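Local coordinates for protein putative peptidyl-arginine deiminase (Chlorobium tepidum, PDB 1XKN) that probably hydrolyses the guanidine group of agmatine or of peptidyl-arginine, and binds a sodium ion, at residues Met116-Asn121 with Met153-Gly158; Arg96-Asn101 with Asn134-Arg139. All blocks are in the same frame, centred on the assembly; numbering follows the deposited sequence.

Interaction 1 (Met116-Asn121 with Met153-Gly158); sequences MNWEYN and MVLEGG. With NA (sodium ion), chain B.
Where strand 110-119 ends, E119 forms a parallel bridge with V154, and two backbone hydrogen bonds straddle V154: E119 N gives its hydrogen to M153 O at 2.7 Å, and E119 O takes that of L155 N at 3.0 Å. The first is nearly straight at the hydrogen (170°), although the donor stands above the carbonyl plane of M153; the second lies in the carbonyl plane of E119. The same E119 O receives a CA-H...O contact from V154 CA. The W118 ring receives two side chains. L155 CD2 sits over the centre of one face of its six-membered ring, 3.5 Å from the centroid, in a CH-pi contact, the two side chains lying alongside and pointing the same way. The selenomethionine M153 sets SE 5.4 Å from that centroid, an oblique Met-aromatic contact; a bend at chi3 (109°) brings CE to 3.5 Å from W118 CZ3. The bridge extends the pairing of strands 110-119 and 148-152 past the corner the chain turns at M153, in the four-stranded mixed sheet, while L193 of helix 186-197 packs against L155. V154 CG2 meets E119 CB at 3.7 Å. Beyond that CB the E119 chain bends at chi2 (-60°), and its carboxylate turns from the bridge: OE2 accepts from a sodium-bound water and OE1 is hydrogen-bonded to N134 ND2. The sodium ion takes N117 OD1 at 2.6 Å and W118 O at 2.5 Å. E156 CG reaches the edge of the Y120 ring, while its carboxylate forms a salt bridge to R180 and a hydrogen bond to H217.

Interaction 2 (Arg96-Asn101 with Asn134-Arg139); sequences RDHGPN and NAVPER. With NA (sodium ion), chain B.
The imidazole of H98 meets V136 obliquely: CG2 of the valine comes to 3.6 Å from H98 CD2 and a little farther from H98 NE2. H98 CG is set between its backbone N and carbonyl carbon (chi1 70°), and the ring and the isopropyl group cross at a slant. The polar end of the imidazole is engaged elsewhere, NE2 with S21 OG. V136 directs its side chain at the other segment; its CG1, anti to the backbone N (chi1 173°), makes a looser apolar contact with P100 CD at 4.5 Å. The pyrrolidine ring of P137 puts CG and CD both 3.2 Å from H98 O, with CG 3.8 Å from G99 O as well. Thus the last residue of helix 95-98, and the glycine where the chain leaves helical geometry, set their carbonyl oxygens against a proline within helix 131-144. That helix is kinked here: the backbone nitrogens of P137 and E138 lack the usual bond to the preceding turn. Its N134 chelates the sodium ion through both O (2.5 Å) and OD1 (2.6 Å), bringing backbone and side chain to one metal. H98 O joins the site at second-shell distance by accepting a hydrogen bond of 3.0 Å from water 2, itself a sodium ligand. I115 of strand 110-119 packs against both P100 and P137.

Six ligands surround the sodium ion, and the two interactions share them: interaction 1 supplies two, interaction 2 two more, and two waters common to both complete the set. The centres of interactions 1 and 2 lie about 8 Å apart, and probable hydrogen bonds link them. In one, Y120 N is 2.8 Å from N134 OD1, an atom that also binds the metal; in the other, M116 N is 2.9 Å from N101 O, pairing neighbouring strands of the sheet. N117 OD1 additionally packs on P137 CB at 3.4 Å. The metal therefore ties strand 110-119 to helix 131-144, and D97 OD2 separately reaches G158 N.

Interaction 1 (Met116-Asn121 with Met153-Gly158)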
# COMPACT_ATOMS: atom_id res chain seq x y z
N MSE A 116 -3.06 14.46 1.87
CA MSE A 116 -3.62 14.34 3.20
C MSE A 116 -2.54 13.71 4.07
O MSE A 116 -2.28 12.51 4.00
CB MSE A 116 -4.88 13.47 3.16
CG MSE A 116 -5.65 13.38 4.48
SE MSE A 116 -6.13 15.13 5.18
CE MSE A 116 -7.31 15.66 3.73
N ASN A 117 -1.90 14.56 4.87
CA ASN A 117 -0.81 14.16 5.73
C ASN A 117 -1.23 13.60 7.09
O ASN A 117 -1.70 14.34 7.96
CB ASN A 117 0.10 15.37 5.93
CG ASN A 117 1.28 15.07 6.80
OD1 ASN A 117 2.02 14.12 6.55
ND2 ASN A 117 1.49 15.89 7.83
N TRP A 118 -1.08 12.29 7.27
CA TRP A 118 -1.41 11.65 8.54
C TRP A 118 -0.10 11.52 9.28
O TRP A 118 0.95 11.72 8.69
CB TRP A 118 -1.99 10.24 8.33
CG TRP A 118 -3.25 10.22 7.54
CD1 TRP A 118 -3.36 10.18 6.18
CD2 TRP A 118 -4.59 10.30 8.05
NE1 TRP A 118 -4.68 10.24 5.81
CE2 TRP A 118 -5.46 10.32 6.94
CE3 TRP A 118 -5.13 10.36 9.34
CZ2 TRP A 118 -6.85 10.40 7.08
CZ3 TRP A 118 -6.52 10.45 9.48
CH2 TRP A 118 -7.36 10.47 8.35
N GLU A 119 -0.14 11.19 10.56
CA GLU A 119 1.09 11.02 11.31
C GLU A 119 1.61 9.60 11.14
O GLU A 119 0.85 8.67 10.88
CB GLU A 119 0.87 11.32 12.79
CG GLU A 119 0.62 12.78 13.08
CD GLU A 119 1.79 13.65 12.64
OE1 GLU A 119 2.88 13.53 13.24
OE2 GLU A 119 1.62 14.44 11.69
N TYR A 120 2.92 9.44 11.28
CA TYR A 120 3.57 8.15 11.17
C TYR A 120 4.42 7.95 12.41
O TYR A 120 5.09 8.89 12.86
CB TYR A 120 4.46 8.11 9.92
CG TYR A 120 5.18 6.79 9.70
CD1 TYR A 120 4.48 5.64 9.34
CD2 TYR A 120 6.57 6.70 9.82
CE1 TYR A 120 5.14 4.44 9.10
CE2 TYR A 120 7.24 5.50 9.58
CZ TYR A 120 6.51 4.37 9.22
OH TYR A 120 7.16 3.18 8.98
N ASN A 121 4.39 6.75 12.99
CA ASN A 121 5.21 6.48 14.16
C ASN A 121 5.89 5.11 14.14
O ASN A 121 6.04 4.47 15.18
CB ASN A 121 4.40 6.67 15.46
CG ASN A 121 3.34 5.60 15.69
OD1 ASN A 121 2.68 5.59 16.73
ND2 ASN A 121 3.18 4.69 14.74
N MSE A 153 -3.40 12.74 13.25
CA MSE A 153 -3.70 11.37 13.67
C MSE A 153 -2.78 10.38 12.97
O MSE A 153 -2.48 10.52 11.79
CB MSE A 153 -5.16 11.02 13.34
CG MSE A 153 -5.59 9.62 13.76
SE MSE A 153 -7.42 9.18 13.24
CE MSE A 153 -7.02 7.91 11.83
N VAL A 154 -2.32 9.37 13.71
CA VAL A 154 -1.44 8.35 13.14
C VAL A 154 -2.26 7.41 12.26
O VAL A 154 -3.29 6.89 12.69
CB VAL A 154 -0.74 7.52 14.24
CG1 VAL A 154 0.04 6.37 13.62
CG2 VAL A 154 0.19 8.42 15.05
N LEU A 155 -1.80 7.22 11.03
CA LEU A 155 -2.47 6.33 10.09
C LEU A 155 -1.51 5.92 8.99
O LEU A 155 -0.84 6.77 8.40
CB LEU A 155 -3.69 7.01 9.46
CG LEU A 155 -4.52 6.11 8.54
CD1 LEU A 155 -5.23 5.06 9.38
CD2 LEU A 155 -5.54 6.93 7.76
N GLU A 156 -1.44 4.62 8.73
CA GLU A 156 -0.58 4.11 7.67
C GLU A 156 -1.48 3.74 6.49
O GLU A 156 -2.57 3.21 6.68
CB GLU A 156 0.17 2.85 8.12
CG GLU A 156 1.13 3.07 9.27
CD GLU A 156 0.61 2.51 10.58
OE1 GLU A 156 0.82 3.16 11.62
OE2 GLU A 156 0.00 1.42 10.57
N GLY A 157 -1.01 4.02 5.28
CA GLY A 157 -1.80 3.70 4.11
C GLY A 157 -2.08 2.21 3.99
O GLY A 157 -3.11 1.81 3.43
N GLY A 158 -1.17 1.39 4.50
CA GLY A 158 -1.35 -0.05 4.42
C GLY A 158 -2.39 -0.59 5.38
O GLY A 158 -2.77 -1.76 5.30
NA NA B . 3.27 12.49 8.18
O HOH W 1 3.47 14.77 9.64
O HOH W 2 3.28 10.24 6.83

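Interaction 2 (Arg96-Asn101 with Asn134-Arg139)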
# COMPACT_ATOMS: atom_id res chain seq x y z
N ARG A 96 4.19 3.10 1.37
CA ARG A 96 2.75 2.90 1.50
C ARG A 96 2.25 3.50 2.81
O ARG A 96 1.18 4.12 2.85
CB ARG A 96 2.43 1.40 1.47
CG ARG A 96 0.98 1.06 1.82
CD ARG A 96 0.02 1.66 0.81
NE ARG A 96 0.38 1.28 -0.55
CZ ARG A 96 -0.24 1.73 -1.64
NH1 ARG A 96 0.17 1.34 -2.84
NH2 ARG A 96 -1.26 2.56 -1.53
N ASP A 97 3.03 3.31 3.86
CA ASP A 97 2.65 3.78 5.19
C ASP A 97 3.01 5.23 5.55
O ASP A 97 2.25 5.89 6.25
CB ASP A 97 3.22 2.82 6.23
CG ASP A 97 2.66 1.41 6.08
OD1 ASP A 97 3.23 0.48 6.68
OD2 ASP A 97 1.64 1.25 5.37
N HIS A 98 4.16 5.71 5.07
CA HIS A 98 4.58 7.08 5.38
C HIS A 98 4.40 8.01 4.18
O HIS A 98 4.47 9.24 4.32
CB HIS A 98 6.06 7.09 5.85
CG HIS A 98 7.05 6.79 4.76
ND1 HIS A 98 7.99 5.78 4.88
CD2 HIS A 98 7.28 7.38 3.57
CE1 HIS A 98 8.75 5.77 3.80
NE2 HIS A 98 8.34 6.73 2.99
N GLY A 99 4.13 7.41 3.03
CA GLY A 99 3.98 8.15 1.78
C GLY A 99 2.79 9.07 1.59
O GLY A 99 1.87 9.10 2.40
N PRO A 100 2.76 9.82 0.47
CA PRO A 100 1.69 10.76 0.14
C PRO A 100 0.31 10.18 -0.13
O PRO A 100 0.08 9.50 -1.14
CB PRO A 100 2.25 11.51 -1.06
CG PRO A 100 3.00 10.44 -1.78
CD PRO A 100 3.72 9.72 -0.65
N ASN A 101 -0.61 10.46 0.79
CA ASN A 101 -1.99 10.00 0.68
C ASN A 101 -2.77 11.08 -0.08
O ASN A 101 -3.37 11.97 0.51
CB ASN A 101 -2.57 9.82 2.10
CG ASN A 101 -3.99 9.25 2.10
OD1 ASN A 101 -4.63 9.18 3.15
ND2 ASN A 101 -4.48 8.83 0.93
N ASN A 134 7.99 10.62 8.38
CA ASN A 134 6.82 11.41 8.73
C ASN A 134 6.74 12.69 7.90
O ASN A 134 5.66 13.21 7.65
CB ASN A 134 6.85 11.73 10.23
CG ASN A 134 5.49 12.08 10.80
OD1 ASN A 134 4.46 11.59 10.33
ND2 ASN A 134 5.47 12.90 11.84
N ALA A 135 7.89 13.18 7.44
CA ALA A 135 7.94 14.40 6.64
C ALA A 135 7.81 14.18 5.13
O ALA A 135 7.66 15.14 4.37
CB ALA A 135 9.25 15.15 6.93
N VAL A 136 7.85 12.93 4.69
CA VAL A 136 7.76 12.63 3.26
C VAL A 136 6.57 13.30 2.56
O VAL A 136 6.75 13.92 1.51
CB VAL A 136 7.72 11.10 3.01
CG1 VAL A 136 7.44 10.82 1.54
CG2 VAL A 136 9.06 10.49 3.40
N PRO A 137 5.35 13.20 3.12
CA PRO A 137 4.21 13.84 2.45
C PRO A 137 4.41 15.33 2.21
O PRO A 137 4.03 15.86 1.16
CB PRO A 137 3.06 13.56 3.41
CG PRO A 137 3.44 12.23 4.00
CD PRO A 137 4.91 12.43 4.29
N GLU A 138 5.02 16.02 3.17
CA GLU A 138 5.25 17.46 3.04
C GLU A 138 6.29 17.78 1.97
O GLU A 138 6.14 18.75 1.23
CB GLU A 138 5.68 18.06 4.38
CG GLU A 138 5.64 19.58 4.37
CD GLU A 138 5.84 20.21 5.73
OE1 GLU A 138 5.51 21.40 5.88
OE2 GLU A 138 6.35 19.52 6.65
N ARG A 139 7.35 16.98 1.90
CA ARG A 139 8.38 17.22 0.91
C ARG A 139 7.85 16.88 -0.49
O ARG A 139 8.23 17.51 -1.47
CB ARG A 139 9.64 16.41 1.24
CG ARG A 139 10.26 16.73 2.60
CD ARG A 139 11.67 16.13 2.69
NE ARG A 139 12.17 15.93 4.05
CZ ARG A 139 12.59 16.89 4.86
NH1 ARG A 139 12.57 18.16 4.47
NH2 ARG A 139 13.06 16.58 6.07
NA NA B . 3.27 12.49 8.18
O HOH W 2 3.28 10.24 6.83
O HOH W 1 3.47 14.77 9.64